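Tyrosyl-tRNA synthetase (Aeropyrum pernix, PDB 2CYA) probably catalyses the two-step attachment of tyrosine to tRNA(Tyr), first activating the amino acid with ATP and then transferring it to the tRNA. Local coordinates at residues D196-E199 / K205-A208; L277-Y282 / N328-S333. All coordinates share one frame; numbering follows the deposited sequence.

Interaction 1 comes first along the chain and closes before interaction 2 opens. It lies in the class I nucleotide-binding core, where the end of helix 188-198 meets the segment leading into strand 207-211 of the mixed sheet. Interaction 2 pairs two later helices, 275-284 and 323-346, which follow the KMSKS motif in sequence. The two contacts sit on opposite sides of the chain's centre, with their own centres 36 Å apart and their nearest atoms about 15 Å apart, so they do not touch. One therefore belongs to the Rossmann-type core with its mixed sheet, the other to the mostly helical part that follows the KMSKS motif.

Interaction 1 of 2, residues D196-E199 / K205-A208; sequences DVAE and KPVA
A198 and K205 meet where the helix of a beta-alpha-beta unit gives way to its second strand: strand 180-184, helix 188-198 and strand 207-211 form a crossover of the Rossmann-type core of this class I synthetase. The methyl group of A198 points at the incoming chain and presses on the backbone of K205, with A198 CB 3.4 Å from K205 CA, closer than carbon atoms usually pack. The side chains themselves are less tight, A198 CB lying 4.0 Å from K205 CB. A198 CB also skirts the ring of P206, 4.4 Å from P206 CD.

Next to this apolar junction the solvent-exposed side chains of E199 and K205 form a polar pair. The K205 side chain is fully extended, with CG anti to the backbone N (chi1 -171°), and runs past the end of E199, whose OE2 comes within 3.9 Å of the lysine's CD. The charged ends remain 4.3 Å apart, E199 OE2 to K205 NZ, beyond a salt bridge. A water spans them instead, donating to OE2 of E199 and accepting from NZ of K205. The opposite charges would still be expected to attract.

Helix 161-175 backs the junction: F174 touches A198 and V197, and I173 packs on P206. R195 touches the K205 side chain and gives a hydrogen bond from NH1 to the carbonyl oxygen of P206, tying the helix to the chain just before the strand. V207 then enters the sheet through backbone bonds with D179 and A181. P206 also lies about 8 Å, side chain to side chain, from Y39, a predicted tyrosine-binding residue. The bridging water lies 2.8 Å from E199 OE2 and 2.7 Å from K205 NZ.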
loop_
_atom_site.group_PDB
_atom_site.type_symbol
_atom_site.label_atom_id
_atom_site.label_comp_id
_atom_site.label_asym_id
_atom_site.label_seq_id
_atom_site.Cartn_x
_atom_site.Cartn_y
_atom_site.Cartn_z
ATOM N N ASP A 196 9.388 14.721 7.470
ATOM C CA ASP A 196 10.664 14.006 7.546
ATOM C C ASP A 196 11.035 13.324 6.249
ATOM O O ASP A 196 12.187 12.979 6.040
ATOM C CB ASP A 196 10.627 12.923 8.622
ATOM C CG ASP A 196 10.889 13.465 10.001
ATOM O OD1 ASP A 196 11.318 14.634 10.099
ATOM O OD2 ASP A 196 10.672 12.718 10.976
ATOM N N VAL A 197 10.051 13.140 5.379
ATOM C CA VAL A 197 10.251 12.432 4.133
ATOM C C VAL A 197 10.266 13.278 2.870
ATOM O O VAL A 197 10.873 12.894 1.867
ATOM C CB VAL A 197 9.154 11.327 4.036
ATOM C CG1 VAL A 197 8.801 11.018 2.600
ATOM C CG2 VAL A 197 9.636 10.093 4.762
ATOM N N ALA A 198 9.620 14.434 2.925
ATOM C CA ALA A 198 9.504 15.321 1.768
ATOM C C ALA A 198 10.776 15.604 0.948
ATOM O O ALA A 198 10.769 15.470 -0.274
ATOM C CB ALA A 198 8.865 16.646 2.206
ATOM N N GLU A 199 11.855 16.014 1.606
ATOM C CA GLU A 199 13.085 16.340 0.872
ATOM C C GLU A 199 13.715 15.103 0.214
ATOM O O GLU A 199 14.203 15.175 -0.911
ATOM C CB GLU A 199 14.072 17.085 1.793
ATOM C CG GLU A 199 13.563 18.492 2.147
ATOM C CD GLU A 199 14.439 19.257 3.143
ATOM O OE1 GLU A 199 15.533 18.769 3.515
ATOM O OE2 GLU A 199 14.023 20.368 3.546
ATOM N N LYS A 205 8.077 20.158 1.556
ATOM C CA LYS A 205 7.993 19.880 2.990
ATOM C C LYS A 205 6.839 20.778 3.446
ATOM O O LYS A 205 6.970 22.001 3.471
ATOM C CB LYS A 205 9.291 20.304 3.665
ATOM C CG LYS A 205 9.437 19.892 5.100
ATOM C CD LYS A 205 10.727 20.465 5.654
ATOM C CE LYS A 205 10.999 19.941 7.034
ATOM N NZ LYS A 205 12.338 20.381 7.492
ATOM N N PRO A 206 5.698 20.180 3.820
ATOM C CA PRO A 206 4.549 20.973 4.242
ATOM C C PRO A 206 4.604 21.580 5.622
ATOM O O PRO A 206 5.113 20.967 6.571
ATOM C CB PRO A 206 3.396 19.972 4.148
ATOM C CG PRO A 206 4.068 18.706 4.687
ATOM C CD PRO A 206 5.424 18.733 3.964
ATOM N N VAL A 207 4.046 22.784 5.727
ATOM C CA VAL A 207 3.917 23.456 7.013
ATOM C C VAL A 207 2.683 22.776 7.641
ATOM O O VAL A 207 1.619 22.746 7.022
ATOM C CB VAL A 207 3.590 24.953 6.834
ATOM C CG1 VAL A 207 3.046 25.515 8.144
ATOM C CG2 VAL A 207 4.848 25.729 6.371
ATOM N N ALA A 208 2.830 22.224 8.845
ATOM C CA ALA A 208 1.736 21.560 9.542
ATOM C C ALA A 208 1.001 22.501 10.507
ATOM O O ALA A 208 1.612 23.027 11.445
ATOM C CB ALA A 208 2.278 20.337 10.328
HETATM O O HOH W 1 14.769 20.258 6.247
#

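Interaction 2 of 2, residues L277-Y282 / N328-S333; sequences LEIARY and NAVAES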
loop_
_atom_site.group_PDB
_atom_site.type_symbol
_atom_site.label_atom_id
_atom_site.label_comp_id
_atom_site.label_asym_id
_atom_site.label_seq_id
_atom_site.Cartn_x
_atom_site.Cartn_y
_atom_site.Cartn_z
ATOM N N LEU A 277 -15.372 24.970 28.752
ATOM C CA LEU A 277 -14.569 26.149 28.460
ATOM C C LEU A 277 -13.986 26.053 27.038
ATOM O O LEU A 277 -13.933 27.046 26.322
ATOM C CB LEU A 277 -13.445 26.302 29.497
ATOM C CG LEU A 277 -13.846 26.990 30.804
ATOM C CD1 LEU A 277 -12.620 27.194 31.692
ATOM C CD2 LEU A 277 -14.465 28.348 30.478
ATOM N N GLU A 278 -13.562 24.860 26.634
ATOM C CA GLU A 278 -13.014 24.664 25.293
ATOM C C GLU A 278 -14.067 25.044 24.257
ATOM O O GLU A 278 -13.758 25.693 23.266
ATOM C CB GLU A 278 -12.614 23.203 25.071
ATOM C CG GLU A 278 -11.528 22.709 26.011
ATOM C CD GLU A 278 -11.178 21.249 25.785
ATOM O OE1 GLU A 278 -12.079 20.448 25.447
ATOM O OE2 GLU A 278 -9.997 20.898 25.960
ATOM N N ILE A 279 -15.311 24.627 24.481
ATOM C CA ILE A 279 -16.378 24.965 23.546
ATOM C C ILE A 279 -16.512 26.488 23.473
ATOM O O ILE A 279 -16.626 27.065 22.384
ATOM C CB ILE A 279 -17.712 24.353 23.992
ATOM C CG1 ILE A 279 -17.663 22.838 23.788
ATOM C CG2 ILE A 279 -18.882 25.043 23.269
ATOM C CD1 ILE A 279 -18.834 22.092 24.356
ATOM N N ALA A 280 -16.481 27.142 24.628
ATOM C CA ALA A 280 -16.611 28.602 24.657
ATOM C C ALA A 280 -15.470 29.247 23.893
ATOM O O ALA A 280 -15.675 30.131 23.061
ATOM C CB ALA A 280 -16.612 29.109 26.096
ATOM N N ARG A 281 -14.259 28.792 24.168
ATOM C CA ARG A 281 -13.092 29.349 23.514
ATOM C C ARG A 281 -12.944 29.037 22.015
ATOM O O ARG A 281 -12.740 29.940 21.200
ATOM C CB ARG A 281 -11.821 28.885 24.229
ATOM C CG ARG A 281 -10.562 29.479 23.604
ATOM C CD ARG A 281 -9.282 28.915 24.201
ATOM N NE ARG A 281 -8.109 29.455 23.523
ATOM C CZ ARG A 281 -6.857 29.079 23.769
ATOM N NH1 ARG A 281 -6.608 28.153 24.686
ATOM N NH2 ARG A 281 -5.856 29.622 23.086
ATOM N N TYR A 282 -13.048 27.764 21.658
ATOM C CA TYR A 282 -12.833 27.352 20.278
ATOM C C TYR A 282 -13.998 27.442 19.309
ATOM O O TYR A 282 -13.793 27.512 18.102
ATOM C CB TYR A 282 -12.264 25.935 20.265
ATOM C CG TYR A 282 -10.933 25.835 20.983
ATOM C CD1 TYR A 282 -9.925 26.768 20.741
ATOM C CD2 TYR A 282 -10.685 24.820 21.915
ATOM C CE1 TYR A 282 -8.703 26.698 21.403
ATOM C CE2 TYR A 282 -9.469 24.748 22.585
ATOM C CZ TYR A 282 -8.480 25.692 22.315
ATOM O OH TYR A 282 -7.239 25.607 22.909
ATOM N N ASN A 328 -25.226 26.875 31.497
ATOM C CA ASN A 328 -26.439 27.418 30.901
ATOM C C ASN A 328 -26.154 28.380 29.782
ATOM O O ASN A 328 -26.775 28.302 28.726
ATOM C CB ASN A 328 -27.299 28.144 31.947
ATOM C CG ASN A 328 -28.190 27.205 32.721
ATOM O OD1 ASN A 328 -28.887 27.622 33.641
ATOM N ND2 ASN A 328 -28.173 25.927 32.354
ATOM N N ALA A 329 -25.228 29.302 30.029
ATOM C CA ALA A 329 -24.877 30.314 29.041
ATOM C C ALA A 329 -24.240 29.703 27.801
ATOM O O ALA A 329 -24.497 30.150 26.683
ATOM C CB ALA A 329 -23.928 31.351 29.657
ATOM N N VAL A 330 -23.394 28.700 27.998
ATOM C CA VAL A 330 -22.741 28.058 26.870
ATOM C C VAL A 330 -23.776 27.247 26.106
ATOM O O VAL A 330 -23.818 27.283 24.881
ATOM C CB VAL A 330 -21.556 27.167 27.352
ATOM C CG1 VAL A 330 -21.162 26.132 26.280
ATOM C CG2 VAL A 330 -20.359 28.069 27.680
ATOM N N ALA A 331 -24.637 26.546 26.840
ATOM C CA ALA A 331 -25.673 25.726 26.230
ATOM C C ALA A 331 -26.560 26.561 25.334
ATOM O O ALA A 331 -26.815 26.198 24.181
ATOM C CB ALA A 331 -26.511 25.058 27.307
ATOM N N GLU A 332 -27.017 27.696 25.859
ATOM C CA GLU A 332 -27.898 28.567 25.098
ATOM C C GLU A 332 -27.215 29.170 23.866
ATOM O O GLU A 332 -27.842 29.256 22.805
ATOM C CB GLU A 332 -28.498 29.650 26.017
ATOM C CG GLU A 332 -29.367 29.071 27.179
ATOM C CD GLU A 332 -30.542 28.229 26.677
ATOM O OE1 GLU A 332 -31.292 28.719 25.795
ATOM O OE2 GLU A 332 -30.719 27.083 27.162
ATOM N N SER A 333 -25.947 29.574 23.979
ATOM C CA SER A 333 -25.229 30.114 22.814
ATOM C C SER A 333 -24.965 29.012 21.762
ATOM O O SER A 333 -25.048 29.242 20.555
ATOM C CB SER A 333 -23.898 30.718 23.239
ATOM O OG SER A 333 -24.105 31.716 24.211
#
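Helix-to-helix packing between 275-284 and 323-346 rests here on three buried aliphatic residues, I279, A280 and V330. V330 supplies both halves of the contact by dividing its two methyls between successive residues of the other helix. CG1 of V330 meets CG2 of I279 at 3.9 Å, a branch methyl against a branch methyl. The second methyl of the valine, V330 CG2, lies 4.2 Å from A280 CB. The valine's chi1 of 161° places CG1 opposite the backbone N and CG2 beside it, which separates the two points of touch. With alanine at this position the backbones come close, A280 CA and V330 CA being 6.5 Å apart.

Both helices follow the KMSKS motif in sequence and lie in the mostly helical region beyond the Rossmann-type core. The I279 side chain is about 9 Å from that of H49, which is inferred to bind ATP, and it touches I50 as well as L334 of helix 323-346. L277, on the same helix as I279, packs against L326 and against Y309, L312 and Y316 of helix 309-317.

Away from the contact, helix 323-346 has polar bonds of its own. The hydroxyl of S333 turns back within its own helix and donates to the carbonyl oxygen of A329, with S333 OG to A329 O at 3.0 Å. That oxygen also accepts from the backbone N of S333, the two donors arriving from opposite faces of its carbonyl plane. E332 forms a salt bridge with R258, its OE2 meeting the arginine's NE.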